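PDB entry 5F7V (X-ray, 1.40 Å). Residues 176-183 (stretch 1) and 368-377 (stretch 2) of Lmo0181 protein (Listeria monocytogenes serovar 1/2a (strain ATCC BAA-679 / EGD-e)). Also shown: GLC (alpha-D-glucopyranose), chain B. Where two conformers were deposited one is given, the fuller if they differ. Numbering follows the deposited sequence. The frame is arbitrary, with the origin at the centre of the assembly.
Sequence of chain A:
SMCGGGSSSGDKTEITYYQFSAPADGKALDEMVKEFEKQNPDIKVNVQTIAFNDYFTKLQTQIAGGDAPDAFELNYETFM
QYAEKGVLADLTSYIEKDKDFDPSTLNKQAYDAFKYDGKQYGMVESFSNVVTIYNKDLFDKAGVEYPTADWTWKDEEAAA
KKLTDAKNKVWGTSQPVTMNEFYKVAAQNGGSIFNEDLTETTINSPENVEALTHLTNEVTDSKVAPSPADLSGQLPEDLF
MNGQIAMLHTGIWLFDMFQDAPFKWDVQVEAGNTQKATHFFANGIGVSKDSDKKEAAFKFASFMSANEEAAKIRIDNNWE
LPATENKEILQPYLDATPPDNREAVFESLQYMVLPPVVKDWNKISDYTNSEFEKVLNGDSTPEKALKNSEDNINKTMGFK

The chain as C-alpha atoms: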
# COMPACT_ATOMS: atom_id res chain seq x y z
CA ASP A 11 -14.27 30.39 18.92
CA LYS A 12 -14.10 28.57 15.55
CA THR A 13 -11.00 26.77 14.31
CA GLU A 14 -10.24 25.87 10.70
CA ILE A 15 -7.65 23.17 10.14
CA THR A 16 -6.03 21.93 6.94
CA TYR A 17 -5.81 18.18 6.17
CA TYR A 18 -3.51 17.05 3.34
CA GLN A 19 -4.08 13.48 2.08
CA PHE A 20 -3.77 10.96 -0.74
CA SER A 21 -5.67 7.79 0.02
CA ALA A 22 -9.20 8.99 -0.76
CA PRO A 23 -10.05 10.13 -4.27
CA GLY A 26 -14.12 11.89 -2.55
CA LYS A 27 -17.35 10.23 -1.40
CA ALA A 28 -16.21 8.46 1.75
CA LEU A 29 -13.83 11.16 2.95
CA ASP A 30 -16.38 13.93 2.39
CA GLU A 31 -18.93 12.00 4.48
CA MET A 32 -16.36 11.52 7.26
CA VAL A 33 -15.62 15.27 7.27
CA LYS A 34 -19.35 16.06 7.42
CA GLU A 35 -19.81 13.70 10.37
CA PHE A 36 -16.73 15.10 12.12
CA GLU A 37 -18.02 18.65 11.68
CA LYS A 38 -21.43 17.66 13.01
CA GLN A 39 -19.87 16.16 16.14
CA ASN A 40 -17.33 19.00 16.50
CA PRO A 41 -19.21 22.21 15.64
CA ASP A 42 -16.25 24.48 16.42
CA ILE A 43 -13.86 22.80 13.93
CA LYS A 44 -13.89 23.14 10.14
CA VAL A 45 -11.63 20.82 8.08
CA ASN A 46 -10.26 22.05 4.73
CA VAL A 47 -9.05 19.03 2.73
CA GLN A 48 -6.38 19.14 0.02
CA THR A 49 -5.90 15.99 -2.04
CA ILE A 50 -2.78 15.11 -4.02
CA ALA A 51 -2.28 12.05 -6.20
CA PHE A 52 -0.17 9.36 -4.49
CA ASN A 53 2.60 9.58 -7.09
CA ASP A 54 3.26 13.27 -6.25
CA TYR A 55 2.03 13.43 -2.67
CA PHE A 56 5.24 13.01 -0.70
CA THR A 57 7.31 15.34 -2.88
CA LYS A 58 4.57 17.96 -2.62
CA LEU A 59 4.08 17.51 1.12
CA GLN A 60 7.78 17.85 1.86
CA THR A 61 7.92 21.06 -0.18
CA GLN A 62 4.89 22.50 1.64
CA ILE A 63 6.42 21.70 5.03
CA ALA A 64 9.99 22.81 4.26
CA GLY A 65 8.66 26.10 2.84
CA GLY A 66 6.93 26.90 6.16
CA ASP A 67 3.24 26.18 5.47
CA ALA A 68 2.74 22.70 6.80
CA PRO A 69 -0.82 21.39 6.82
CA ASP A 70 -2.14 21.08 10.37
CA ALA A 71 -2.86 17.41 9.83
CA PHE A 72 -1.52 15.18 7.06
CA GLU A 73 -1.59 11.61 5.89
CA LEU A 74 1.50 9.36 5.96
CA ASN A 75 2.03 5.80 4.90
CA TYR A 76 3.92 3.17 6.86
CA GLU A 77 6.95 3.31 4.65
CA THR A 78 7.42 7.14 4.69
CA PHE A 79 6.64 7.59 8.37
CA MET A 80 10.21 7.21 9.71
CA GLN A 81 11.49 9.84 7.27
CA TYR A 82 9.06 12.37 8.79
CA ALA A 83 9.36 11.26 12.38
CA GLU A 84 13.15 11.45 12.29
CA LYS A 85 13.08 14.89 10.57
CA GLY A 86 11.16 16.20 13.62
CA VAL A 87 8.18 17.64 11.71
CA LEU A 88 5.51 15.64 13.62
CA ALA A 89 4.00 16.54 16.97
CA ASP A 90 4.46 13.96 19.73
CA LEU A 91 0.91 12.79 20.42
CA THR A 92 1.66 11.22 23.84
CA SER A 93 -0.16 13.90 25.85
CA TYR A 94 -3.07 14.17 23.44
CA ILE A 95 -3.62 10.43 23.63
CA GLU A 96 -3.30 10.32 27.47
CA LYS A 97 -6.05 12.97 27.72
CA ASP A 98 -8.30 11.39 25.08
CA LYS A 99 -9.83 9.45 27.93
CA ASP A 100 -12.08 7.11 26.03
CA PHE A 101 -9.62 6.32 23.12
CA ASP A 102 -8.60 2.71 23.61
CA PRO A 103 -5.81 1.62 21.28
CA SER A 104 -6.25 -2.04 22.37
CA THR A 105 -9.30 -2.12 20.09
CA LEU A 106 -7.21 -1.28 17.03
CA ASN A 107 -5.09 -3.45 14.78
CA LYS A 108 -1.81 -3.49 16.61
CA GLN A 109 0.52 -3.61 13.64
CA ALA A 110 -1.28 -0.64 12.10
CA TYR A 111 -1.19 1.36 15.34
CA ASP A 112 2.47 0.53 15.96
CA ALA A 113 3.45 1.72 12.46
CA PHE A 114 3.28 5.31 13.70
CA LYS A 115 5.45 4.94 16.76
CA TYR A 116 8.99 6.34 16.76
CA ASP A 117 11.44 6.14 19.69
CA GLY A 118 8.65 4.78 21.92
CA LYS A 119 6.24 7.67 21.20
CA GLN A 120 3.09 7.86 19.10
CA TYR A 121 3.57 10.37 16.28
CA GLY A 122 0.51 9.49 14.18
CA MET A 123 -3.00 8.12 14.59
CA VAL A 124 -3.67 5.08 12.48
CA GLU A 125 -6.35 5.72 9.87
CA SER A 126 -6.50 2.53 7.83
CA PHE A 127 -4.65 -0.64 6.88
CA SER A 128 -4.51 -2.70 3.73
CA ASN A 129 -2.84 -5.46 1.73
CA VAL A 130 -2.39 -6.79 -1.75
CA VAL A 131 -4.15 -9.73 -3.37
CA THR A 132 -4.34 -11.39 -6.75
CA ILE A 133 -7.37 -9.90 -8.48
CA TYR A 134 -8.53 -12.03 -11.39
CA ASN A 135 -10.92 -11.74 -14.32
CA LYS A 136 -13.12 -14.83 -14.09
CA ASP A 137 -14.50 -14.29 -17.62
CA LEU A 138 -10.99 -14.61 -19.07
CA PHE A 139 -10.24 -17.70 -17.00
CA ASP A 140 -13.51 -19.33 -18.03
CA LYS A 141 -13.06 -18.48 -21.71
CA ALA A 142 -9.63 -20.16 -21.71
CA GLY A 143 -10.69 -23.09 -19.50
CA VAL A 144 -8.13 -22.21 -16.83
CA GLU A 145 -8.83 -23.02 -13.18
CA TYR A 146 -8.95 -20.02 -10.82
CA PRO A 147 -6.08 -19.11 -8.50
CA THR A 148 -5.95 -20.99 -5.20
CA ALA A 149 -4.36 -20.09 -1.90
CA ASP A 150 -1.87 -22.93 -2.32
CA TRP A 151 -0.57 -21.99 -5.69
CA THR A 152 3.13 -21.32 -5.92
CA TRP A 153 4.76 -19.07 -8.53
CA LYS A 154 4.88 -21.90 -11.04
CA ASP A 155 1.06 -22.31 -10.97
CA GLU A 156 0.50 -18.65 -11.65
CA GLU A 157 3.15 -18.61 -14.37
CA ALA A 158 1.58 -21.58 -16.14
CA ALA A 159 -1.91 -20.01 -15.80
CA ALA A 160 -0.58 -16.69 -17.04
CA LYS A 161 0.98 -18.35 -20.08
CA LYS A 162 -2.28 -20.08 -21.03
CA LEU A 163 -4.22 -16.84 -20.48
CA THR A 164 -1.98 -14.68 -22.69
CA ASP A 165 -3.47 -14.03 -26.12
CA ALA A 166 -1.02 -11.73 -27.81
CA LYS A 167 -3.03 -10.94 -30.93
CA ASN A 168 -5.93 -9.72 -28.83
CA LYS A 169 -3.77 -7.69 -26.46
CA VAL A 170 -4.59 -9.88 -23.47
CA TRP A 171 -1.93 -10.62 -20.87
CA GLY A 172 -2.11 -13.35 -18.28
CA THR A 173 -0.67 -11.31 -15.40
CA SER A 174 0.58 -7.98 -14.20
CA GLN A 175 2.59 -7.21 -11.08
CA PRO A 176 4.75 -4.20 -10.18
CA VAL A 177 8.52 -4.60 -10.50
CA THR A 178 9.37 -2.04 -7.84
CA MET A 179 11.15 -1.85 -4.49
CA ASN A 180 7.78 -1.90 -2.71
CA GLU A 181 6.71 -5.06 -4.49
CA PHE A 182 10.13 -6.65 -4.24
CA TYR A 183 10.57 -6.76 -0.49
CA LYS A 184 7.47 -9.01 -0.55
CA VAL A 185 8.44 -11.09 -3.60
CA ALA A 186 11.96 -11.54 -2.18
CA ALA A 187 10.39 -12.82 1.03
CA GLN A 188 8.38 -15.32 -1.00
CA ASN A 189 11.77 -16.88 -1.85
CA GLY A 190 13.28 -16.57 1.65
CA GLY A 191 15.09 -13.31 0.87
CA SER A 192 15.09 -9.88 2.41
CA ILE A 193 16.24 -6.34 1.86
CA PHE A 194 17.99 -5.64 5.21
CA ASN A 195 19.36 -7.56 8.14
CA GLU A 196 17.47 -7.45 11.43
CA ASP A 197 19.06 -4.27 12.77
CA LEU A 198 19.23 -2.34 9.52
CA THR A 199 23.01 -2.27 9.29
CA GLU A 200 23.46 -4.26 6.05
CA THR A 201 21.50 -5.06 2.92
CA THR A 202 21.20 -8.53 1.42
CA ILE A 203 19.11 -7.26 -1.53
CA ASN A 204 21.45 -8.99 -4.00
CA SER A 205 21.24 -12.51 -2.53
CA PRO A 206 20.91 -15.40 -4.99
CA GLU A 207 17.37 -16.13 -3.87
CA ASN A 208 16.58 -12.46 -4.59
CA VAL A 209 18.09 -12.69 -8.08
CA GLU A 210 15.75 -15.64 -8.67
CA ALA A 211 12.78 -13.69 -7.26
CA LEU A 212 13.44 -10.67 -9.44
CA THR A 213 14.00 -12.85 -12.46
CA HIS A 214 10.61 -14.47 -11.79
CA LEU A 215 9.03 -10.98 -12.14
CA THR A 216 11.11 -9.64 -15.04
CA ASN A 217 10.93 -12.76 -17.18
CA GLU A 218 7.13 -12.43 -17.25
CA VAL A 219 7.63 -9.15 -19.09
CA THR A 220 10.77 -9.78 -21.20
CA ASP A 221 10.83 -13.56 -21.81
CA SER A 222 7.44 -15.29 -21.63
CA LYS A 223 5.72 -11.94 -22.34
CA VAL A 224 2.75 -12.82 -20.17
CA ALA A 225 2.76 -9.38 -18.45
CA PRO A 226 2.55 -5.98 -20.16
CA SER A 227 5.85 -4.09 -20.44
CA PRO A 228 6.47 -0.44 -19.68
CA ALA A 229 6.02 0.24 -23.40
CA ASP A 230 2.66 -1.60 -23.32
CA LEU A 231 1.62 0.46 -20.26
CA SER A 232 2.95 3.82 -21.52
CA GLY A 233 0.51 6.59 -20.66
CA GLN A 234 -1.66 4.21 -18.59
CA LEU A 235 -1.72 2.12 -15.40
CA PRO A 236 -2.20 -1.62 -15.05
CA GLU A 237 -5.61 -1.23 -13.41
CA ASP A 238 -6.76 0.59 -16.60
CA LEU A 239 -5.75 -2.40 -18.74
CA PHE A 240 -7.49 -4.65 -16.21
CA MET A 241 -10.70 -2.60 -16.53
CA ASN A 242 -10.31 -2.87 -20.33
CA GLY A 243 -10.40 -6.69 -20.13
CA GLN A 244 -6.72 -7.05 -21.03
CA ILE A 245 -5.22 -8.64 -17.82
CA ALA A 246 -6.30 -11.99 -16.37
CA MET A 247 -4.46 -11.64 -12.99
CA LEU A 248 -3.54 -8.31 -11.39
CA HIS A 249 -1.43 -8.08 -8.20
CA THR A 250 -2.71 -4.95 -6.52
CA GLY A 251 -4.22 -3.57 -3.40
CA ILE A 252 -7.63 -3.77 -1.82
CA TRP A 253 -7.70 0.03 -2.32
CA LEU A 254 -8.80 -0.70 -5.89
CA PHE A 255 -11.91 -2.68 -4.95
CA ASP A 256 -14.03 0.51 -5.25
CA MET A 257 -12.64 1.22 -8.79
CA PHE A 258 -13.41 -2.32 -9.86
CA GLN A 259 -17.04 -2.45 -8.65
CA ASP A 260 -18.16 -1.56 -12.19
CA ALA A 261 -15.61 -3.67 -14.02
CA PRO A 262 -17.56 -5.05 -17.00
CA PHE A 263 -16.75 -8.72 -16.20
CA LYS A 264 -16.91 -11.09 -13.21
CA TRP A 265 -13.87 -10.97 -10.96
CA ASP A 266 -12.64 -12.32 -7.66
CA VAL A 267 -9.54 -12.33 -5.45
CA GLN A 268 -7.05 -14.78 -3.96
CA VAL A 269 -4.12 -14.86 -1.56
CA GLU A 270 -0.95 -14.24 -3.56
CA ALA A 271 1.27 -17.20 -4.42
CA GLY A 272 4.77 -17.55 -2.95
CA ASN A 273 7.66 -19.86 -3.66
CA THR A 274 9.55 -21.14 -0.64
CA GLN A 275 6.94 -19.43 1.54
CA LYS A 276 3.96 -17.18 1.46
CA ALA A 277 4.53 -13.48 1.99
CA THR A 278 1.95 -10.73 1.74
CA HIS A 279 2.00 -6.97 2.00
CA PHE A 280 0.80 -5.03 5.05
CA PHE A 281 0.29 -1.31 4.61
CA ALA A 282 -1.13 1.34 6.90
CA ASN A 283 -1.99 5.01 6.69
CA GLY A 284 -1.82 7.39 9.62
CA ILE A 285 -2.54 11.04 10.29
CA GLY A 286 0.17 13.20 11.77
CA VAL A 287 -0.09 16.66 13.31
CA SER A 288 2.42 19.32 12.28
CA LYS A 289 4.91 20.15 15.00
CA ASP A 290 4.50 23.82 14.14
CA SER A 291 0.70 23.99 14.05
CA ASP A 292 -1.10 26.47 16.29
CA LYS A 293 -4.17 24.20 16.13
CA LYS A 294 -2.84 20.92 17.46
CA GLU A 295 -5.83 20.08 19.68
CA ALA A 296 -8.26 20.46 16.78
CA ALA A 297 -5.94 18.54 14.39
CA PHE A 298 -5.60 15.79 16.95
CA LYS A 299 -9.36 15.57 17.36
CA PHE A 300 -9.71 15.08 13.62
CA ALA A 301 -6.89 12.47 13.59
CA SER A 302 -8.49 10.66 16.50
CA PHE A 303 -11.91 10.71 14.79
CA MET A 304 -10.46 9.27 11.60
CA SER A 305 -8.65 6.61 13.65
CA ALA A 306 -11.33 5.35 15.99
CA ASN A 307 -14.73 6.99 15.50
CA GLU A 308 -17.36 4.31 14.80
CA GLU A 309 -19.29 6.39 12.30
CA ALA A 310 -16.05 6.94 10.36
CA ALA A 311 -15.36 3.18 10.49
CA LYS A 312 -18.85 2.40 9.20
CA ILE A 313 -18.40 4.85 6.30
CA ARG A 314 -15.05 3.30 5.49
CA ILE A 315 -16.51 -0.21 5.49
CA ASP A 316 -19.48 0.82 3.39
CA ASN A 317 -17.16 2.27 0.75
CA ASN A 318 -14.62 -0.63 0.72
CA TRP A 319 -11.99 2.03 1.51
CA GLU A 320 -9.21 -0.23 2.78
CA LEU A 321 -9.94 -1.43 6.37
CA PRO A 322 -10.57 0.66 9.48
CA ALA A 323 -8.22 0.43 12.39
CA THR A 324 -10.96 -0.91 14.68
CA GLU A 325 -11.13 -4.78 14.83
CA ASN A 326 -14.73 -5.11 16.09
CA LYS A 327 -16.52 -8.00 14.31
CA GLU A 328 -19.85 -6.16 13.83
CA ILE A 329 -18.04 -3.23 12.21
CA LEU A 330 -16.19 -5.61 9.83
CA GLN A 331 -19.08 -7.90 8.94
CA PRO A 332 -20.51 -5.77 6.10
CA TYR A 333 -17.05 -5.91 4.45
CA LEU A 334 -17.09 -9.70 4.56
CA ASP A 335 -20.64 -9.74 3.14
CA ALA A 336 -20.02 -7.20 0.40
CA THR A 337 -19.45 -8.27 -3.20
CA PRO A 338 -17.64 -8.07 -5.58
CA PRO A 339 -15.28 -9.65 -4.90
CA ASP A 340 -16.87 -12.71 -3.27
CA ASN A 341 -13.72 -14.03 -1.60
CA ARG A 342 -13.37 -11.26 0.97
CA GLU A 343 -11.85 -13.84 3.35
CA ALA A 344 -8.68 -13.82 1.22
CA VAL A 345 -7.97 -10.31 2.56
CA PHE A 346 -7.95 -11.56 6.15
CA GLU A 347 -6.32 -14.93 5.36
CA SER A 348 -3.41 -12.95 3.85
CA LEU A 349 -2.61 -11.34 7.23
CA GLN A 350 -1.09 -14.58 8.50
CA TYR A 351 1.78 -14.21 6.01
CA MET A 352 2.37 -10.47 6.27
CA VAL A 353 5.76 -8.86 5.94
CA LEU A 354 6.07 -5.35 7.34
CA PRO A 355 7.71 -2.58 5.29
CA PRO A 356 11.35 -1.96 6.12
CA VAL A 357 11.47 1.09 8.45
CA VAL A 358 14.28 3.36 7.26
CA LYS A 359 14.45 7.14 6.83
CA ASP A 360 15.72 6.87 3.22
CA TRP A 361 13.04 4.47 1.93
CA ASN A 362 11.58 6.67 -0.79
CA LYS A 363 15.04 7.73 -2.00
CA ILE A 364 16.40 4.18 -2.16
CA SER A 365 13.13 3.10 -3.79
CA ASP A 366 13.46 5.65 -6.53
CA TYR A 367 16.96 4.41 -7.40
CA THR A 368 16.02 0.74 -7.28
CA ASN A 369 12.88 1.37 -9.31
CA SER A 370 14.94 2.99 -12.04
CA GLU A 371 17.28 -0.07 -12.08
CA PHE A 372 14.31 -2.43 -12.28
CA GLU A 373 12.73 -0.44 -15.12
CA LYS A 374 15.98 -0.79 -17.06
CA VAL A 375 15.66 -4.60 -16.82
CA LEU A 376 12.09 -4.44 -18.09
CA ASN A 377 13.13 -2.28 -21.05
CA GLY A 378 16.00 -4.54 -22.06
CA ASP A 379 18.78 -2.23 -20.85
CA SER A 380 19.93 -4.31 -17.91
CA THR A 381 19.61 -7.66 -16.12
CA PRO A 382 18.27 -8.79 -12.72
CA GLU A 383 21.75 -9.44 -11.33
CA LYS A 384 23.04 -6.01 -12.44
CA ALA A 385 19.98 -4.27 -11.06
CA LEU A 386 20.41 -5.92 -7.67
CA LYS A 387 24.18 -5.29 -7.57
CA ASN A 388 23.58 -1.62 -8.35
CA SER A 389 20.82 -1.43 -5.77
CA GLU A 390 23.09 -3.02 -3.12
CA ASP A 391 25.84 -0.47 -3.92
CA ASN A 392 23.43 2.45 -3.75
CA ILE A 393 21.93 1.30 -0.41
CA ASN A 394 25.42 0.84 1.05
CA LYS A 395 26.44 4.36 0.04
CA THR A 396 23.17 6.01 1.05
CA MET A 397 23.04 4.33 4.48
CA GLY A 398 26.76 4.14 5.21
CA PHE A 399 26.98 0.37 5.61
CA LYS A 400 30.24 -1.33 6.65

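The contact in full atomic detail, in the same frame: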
# COMPACT_ATOMS: atom_id res chain seq x y z
N PRO A 176 3.69 -5.23 -10.16
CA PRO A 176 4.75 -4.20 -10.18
C PRO A 176 6.14 -4.82 -9.99
O PRO A 176 6.33 -5.78 -9.26
CB PRO A 176 4.37 -3.30 -9.01
CG PRO A 176 2.89 -3.51 -8.83
CD PRO A 176 2.69 -4.95 -9.10
N VAL A 177 7.11 -4.25 -10.68
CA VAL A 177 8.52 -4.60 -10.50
C VAL A 177 9.20 -3.37 -9.90
O VAL A 177 9.84 -2.60 -10.59
CB VAL A 177 9.20 -5.12 -11.78
CG1 VAL A 177 10.55 -5.70 -11.42
CG2 VAL A 177 8.31 -6.18 -12.40
N THR A 178 8.99 -3.22 -8.60
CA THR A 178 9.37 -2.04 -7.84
C THR A 178 9.97 -2.48 -6.51
O THR A 178 9.80 -3.62 -6.11
CB THR A 178 8.14 -1.15 -7.54
OG1 THR A 178 7.26 -1.94 -6.71
CG2 THR A 178 7.47 -0.65 -8.80
N MET A 179 10.65 -1.56 -5.83
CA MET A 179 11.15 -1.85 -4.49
C MET A 179 10.02 -2.26 -3.57
O MET A 179 10.18 -3.19 -2.77
CB MET A 179 11.93 -0.64 -3.94
CG MET A 179 12.38 -0.87 -2.52
SD MET A 179 13.64 -2.18 -2.35
CE MET A 179 15.07 -1.15 -2.14
N ASN A 180 8.88 -1.58 -3.64
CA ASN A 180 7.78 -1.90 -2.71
C ASN A 180 7.26 -3.29 -2.96
O ASN A 180 6.98 -4.03 -2.00
CB ASN A 180 6.63 -0.90 -2.83
CG ASN A 180 6.38 -0.14 -1.55
OD1 ASN A 180 7.33 0.26 -0.84
ND2 ASN A 180 5.11 0.07 -1.25
N GLU A 181 7.18 -3.70 -4.22
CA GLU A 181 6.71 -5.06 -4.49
C GLU A 181 7.78 -6.07 -4.12
O GLU A 181 7.51 -7.19 -3.67
CB GLU A 181 6.33 -5.19 -5.96
CG GLU A 181 5.49 -6.43 -6.25
CD GLU A 181 4.05 -6.34 -5.77
OE1 GLU A 181 3.57 -5.25 -5.31
OE2 GLU A 181 3.37 -7.39 -5.90
N PHE A 182 9.03 -5.68 -4.35
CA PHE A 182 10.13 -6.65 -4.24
C PHE A 182 10.43 -7.06 -2.84
O PHE A 182 10.85 -8.20 -2.67
CB PHE A 182 11.37 -6.05 -4.87
CG PHE A 182 12.46 -7.08 -5.05
CD1 PHE A 182 12.23 -8.17 -5.88
CD2 PHE A 182 13.66 -7.00 -4.39
CE1 PHE A 182 13.18 -9.15 -6.06
CE2 PHE A 182 14.61 -7.97 -4.56
CZ PHE A 182 14.36 -9.05 -5.38
N TYR A 183 10.23 -6.22 -1.82
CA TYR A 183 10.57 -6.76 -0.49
C TYR A 183 9.64 -7.93 -0.18
O TYR A 183 10.01 -8.86 0.53
CB TYR A 183 10.61 -5.72 0.62
CG TYR A 183 9.33 -5.04 1.04
CD1 TYR A 183 8.46 -5.63 1.93
CD2 TYR A 183 8.97 -3.79 0.56
CE1 TYR A 183 7.32 -5.00 2.37
CE2 TYR A 183 7.84 -3.14 0.97
CZ TYR A 183 7.01 -3.76 1.86
OH TYR A 183 5.90 -3.10 2.30
N THR A 368 16.26 2.13 -6.97
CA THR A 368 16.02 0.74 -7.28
C THR A 368 14.97 0.61 -8.36
O THR A 368 15.10 -0.23 -9.25
CB THR A 368 15.60 -0.04 -6.03
OG1 THR A 368 16.75 -0.05 -5.16
CG2 THR A 368 15.21 -1.46 -6.29
N ASN A 369 13.93 1.44 -8.31
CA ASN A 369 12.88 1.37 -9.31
C ASN A 369 13.40 1.71 -10.68
O ASN A 369 13.01 1.10 -11.68
CB ASN A 369 11.69 2.26 -8.95
CG ASN A 369 10.91 1.74 -7.78
OD1 ASN A 369 11.06 0.57 -7.45
ND2 ASN A 369 10.10 2.54 -7.17
N SER A 370 14.33 2.66 -10.75
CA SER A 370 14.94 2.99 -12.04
C SER A 370 15.75 1.78 -12.54
O SER A 370 15.67 1.44 -13.72
CB SER A 370 15.82 4.23 -11.90
OG SER A 370 16.57 4.48 -13.07
N GLU A 371 16.51 1.11 -11.67
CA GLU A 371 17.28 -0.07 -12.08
C GLU A 371 16.35 -1.18 -12.56
O GLU A 371 16.66 -1.85 -13.53
CB GLU A 371 18.15 -0.57 -10.93
CG GLU A 371 19.28 0.40 -10.61
CD GLU A 371 20.19 0.73 -11.78
OE1 GLU A 371 20.72 -0.26 -12.35
OE2 GLU A 371 20.34 1.90 -12.19
N PHE A 372 15.23 -1.40 -11.88
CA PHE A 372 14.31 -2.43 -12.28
C PHE A 372 13.66 -2.10 -13.62
O PHE A 372 13.52 -2.99 -14.46
CB PHE A 372 13.24 -2.66 -11.22
CG PHE A 372 13.71 -3.33 -9.96
CD1 PHE A 372 15.01 -3.79 -9.76
CD2 PHE A 372 12.80 -3.50 -8.93
CE1 PHE A 372 15.38 -4.41 -8.59
CE2 PHE A 372 13.17 -4.09 -7.75
CZ PHE A 372 14.46 -4.56 -7.58
N GLU A 373 13.29 -0.85 -13.85
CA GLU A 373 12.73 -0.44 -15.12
C GLU A 373 13.70 -0.74 -16.26
O GLU A 373 13.33 -1.17 -17.35
CB GLU A 373 12.36 1.05 -15.07
CG GLU A 373 11.58 1.49 -16.28
CD GLU A 373 10.10 1.27 -16.18
OE1 GLU A 373 9.64 0.48 -15.32
OE2 GLU A 373 9.41 1.94 -17.01
N LYS A 374 14.98 -0.51 -16.02
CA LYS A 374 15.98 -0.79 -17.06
C LYS A 374 15.95 -2.27 -17.40
O LYS A 374 16.17 -2.62 -18.56
CB LYS A 374 17.40 -0.40 -16.64
CG LYS A 374 17.66 1.10 -16.59
CD LYS A 374 19.03 1.39 -16.01
CE LYS A 374 19.25 2.84 -15.67
NZ LYS A 374 20.60 2.99 -15.09
N VAL A 375 15.74 -3.18 -16.44
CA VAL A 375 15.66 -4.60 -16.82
C VAL A 375 14.45 -4.83 -17.69
O VAL A 375 14.53 -5.50 -18.72
CB VAL A 375 15.57 -5.47 -15.56
CG1 VAL A 375 15.52 -6.94 -15.97
CG2 VAL A 375 16.70 -5.17 -14.59
N LEU A 376 13.34 -4.24 -17.31
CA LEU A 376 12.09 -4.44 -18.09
C LEU A 376 12.16 -3.91 -19.50
O LEU A 376 11.49 -4.46 -20.36
CB LEU A 376 10.90 -3.79 -17.38
CG LEU A 376 10.54 -4.32 -15.99
CD1 LEU A 376 9.30 -3.59 -15.53
CD2 LEU A 376 10.33 -5.82 -16.06
N ASN A 377 12.99 -2.89 -19.73
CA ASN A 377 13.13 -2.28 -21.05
C ASN A 377 14.25 -2.92 -21.85
O ASN A 377 14.50 -2.51 -22.99
CB ASN A 377 13.39 -0.78 -20.90
CG ASN A 377 12.18 -0.02 -20.40
OD1 ASN A 377 11.04 -0.44 -20.59
ND2 ASN A 377 12.41 1.15 -19.81
C1 GLC B . 2.53 1.01 -3.61
C2 GLC B . 2.04 1.23 -5.04
C3 GLC B . 0.92 0.23 -5.34
C4 GLC B . 1.43 -1.18 -5.11
C5 GLC B . 2.10 -1.33 -3.73
C6 GLC B . 2.85 -2.65 -3.55
O2 GLC B . 1.59 2.58 -5.23
O3 GLC B . 0.56 0.43 -6.71
O4 GLC B . 0.34 -2.11 -5.14
O5 GLC B . 3.06 -0.31 -3.46
O6 GLC B . 3.86 -2.74 -4.55
O HOH W 1 10.36 -0.02 -11.31
O HOH W 2 8.67 1.12 -4.91

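Stretch 1 starts as a loop and turns into a helix at Met179; stretch 2 belongs to a helix that begins earlier in the chain. The two helix axes are nearly perpendicular, at 86°. The contact buries 394 Å², summed over both sides. Pro176 makes no contact across the interface.

Val177 points toward stretch 2 and packs against apolar groups. Val177 CG1 lies 4.0 Å from Phe372 CD2, and Val177 CB 4.1 Å from Leu376 CD1. A water bridges the backbones here, donating to Val177 O (2.7 Å) and to Asn369 O (2.9 Å).

Thr178 is the N-cap. Its CA-to-CB bond points away from stretch 2, although Thr178 CB still touches Asn369 OD1 at 3.4 Å. Thr178 OG1 accepts from Glu181 N at 3.1 Å.

Met179 N, in the first turn, has no backbone acceptor within its own helix. Asn369 OD1 accepts from Met179 N at 2.7 Å, the one direct hydrogen bond between the stretches. The amide of Asn369 serves twice: a second water accepts from Asn369 ND2 and from Asn180 N, both at 3.0 Å. The flexible Met179 side chain reaches Thr368, with Met179 CE 3.6 Å from Thr368 OG1.

The side chains of Asn180 and Glu181 bind the glucose and do not touch stretch 2. Asn180 ND2 donates to GLC O5 (3.0 Å), and GLC O6 donates to Glu181 OE1 (2.6 Å).

Phe182, buried, receives the edge of Phe372 on its ring face. Phe372 is the residue most covered; its flat apolar ring meets Val177 and Phe182, with Phe182 CB 3.9 Å from Phe372 CE2.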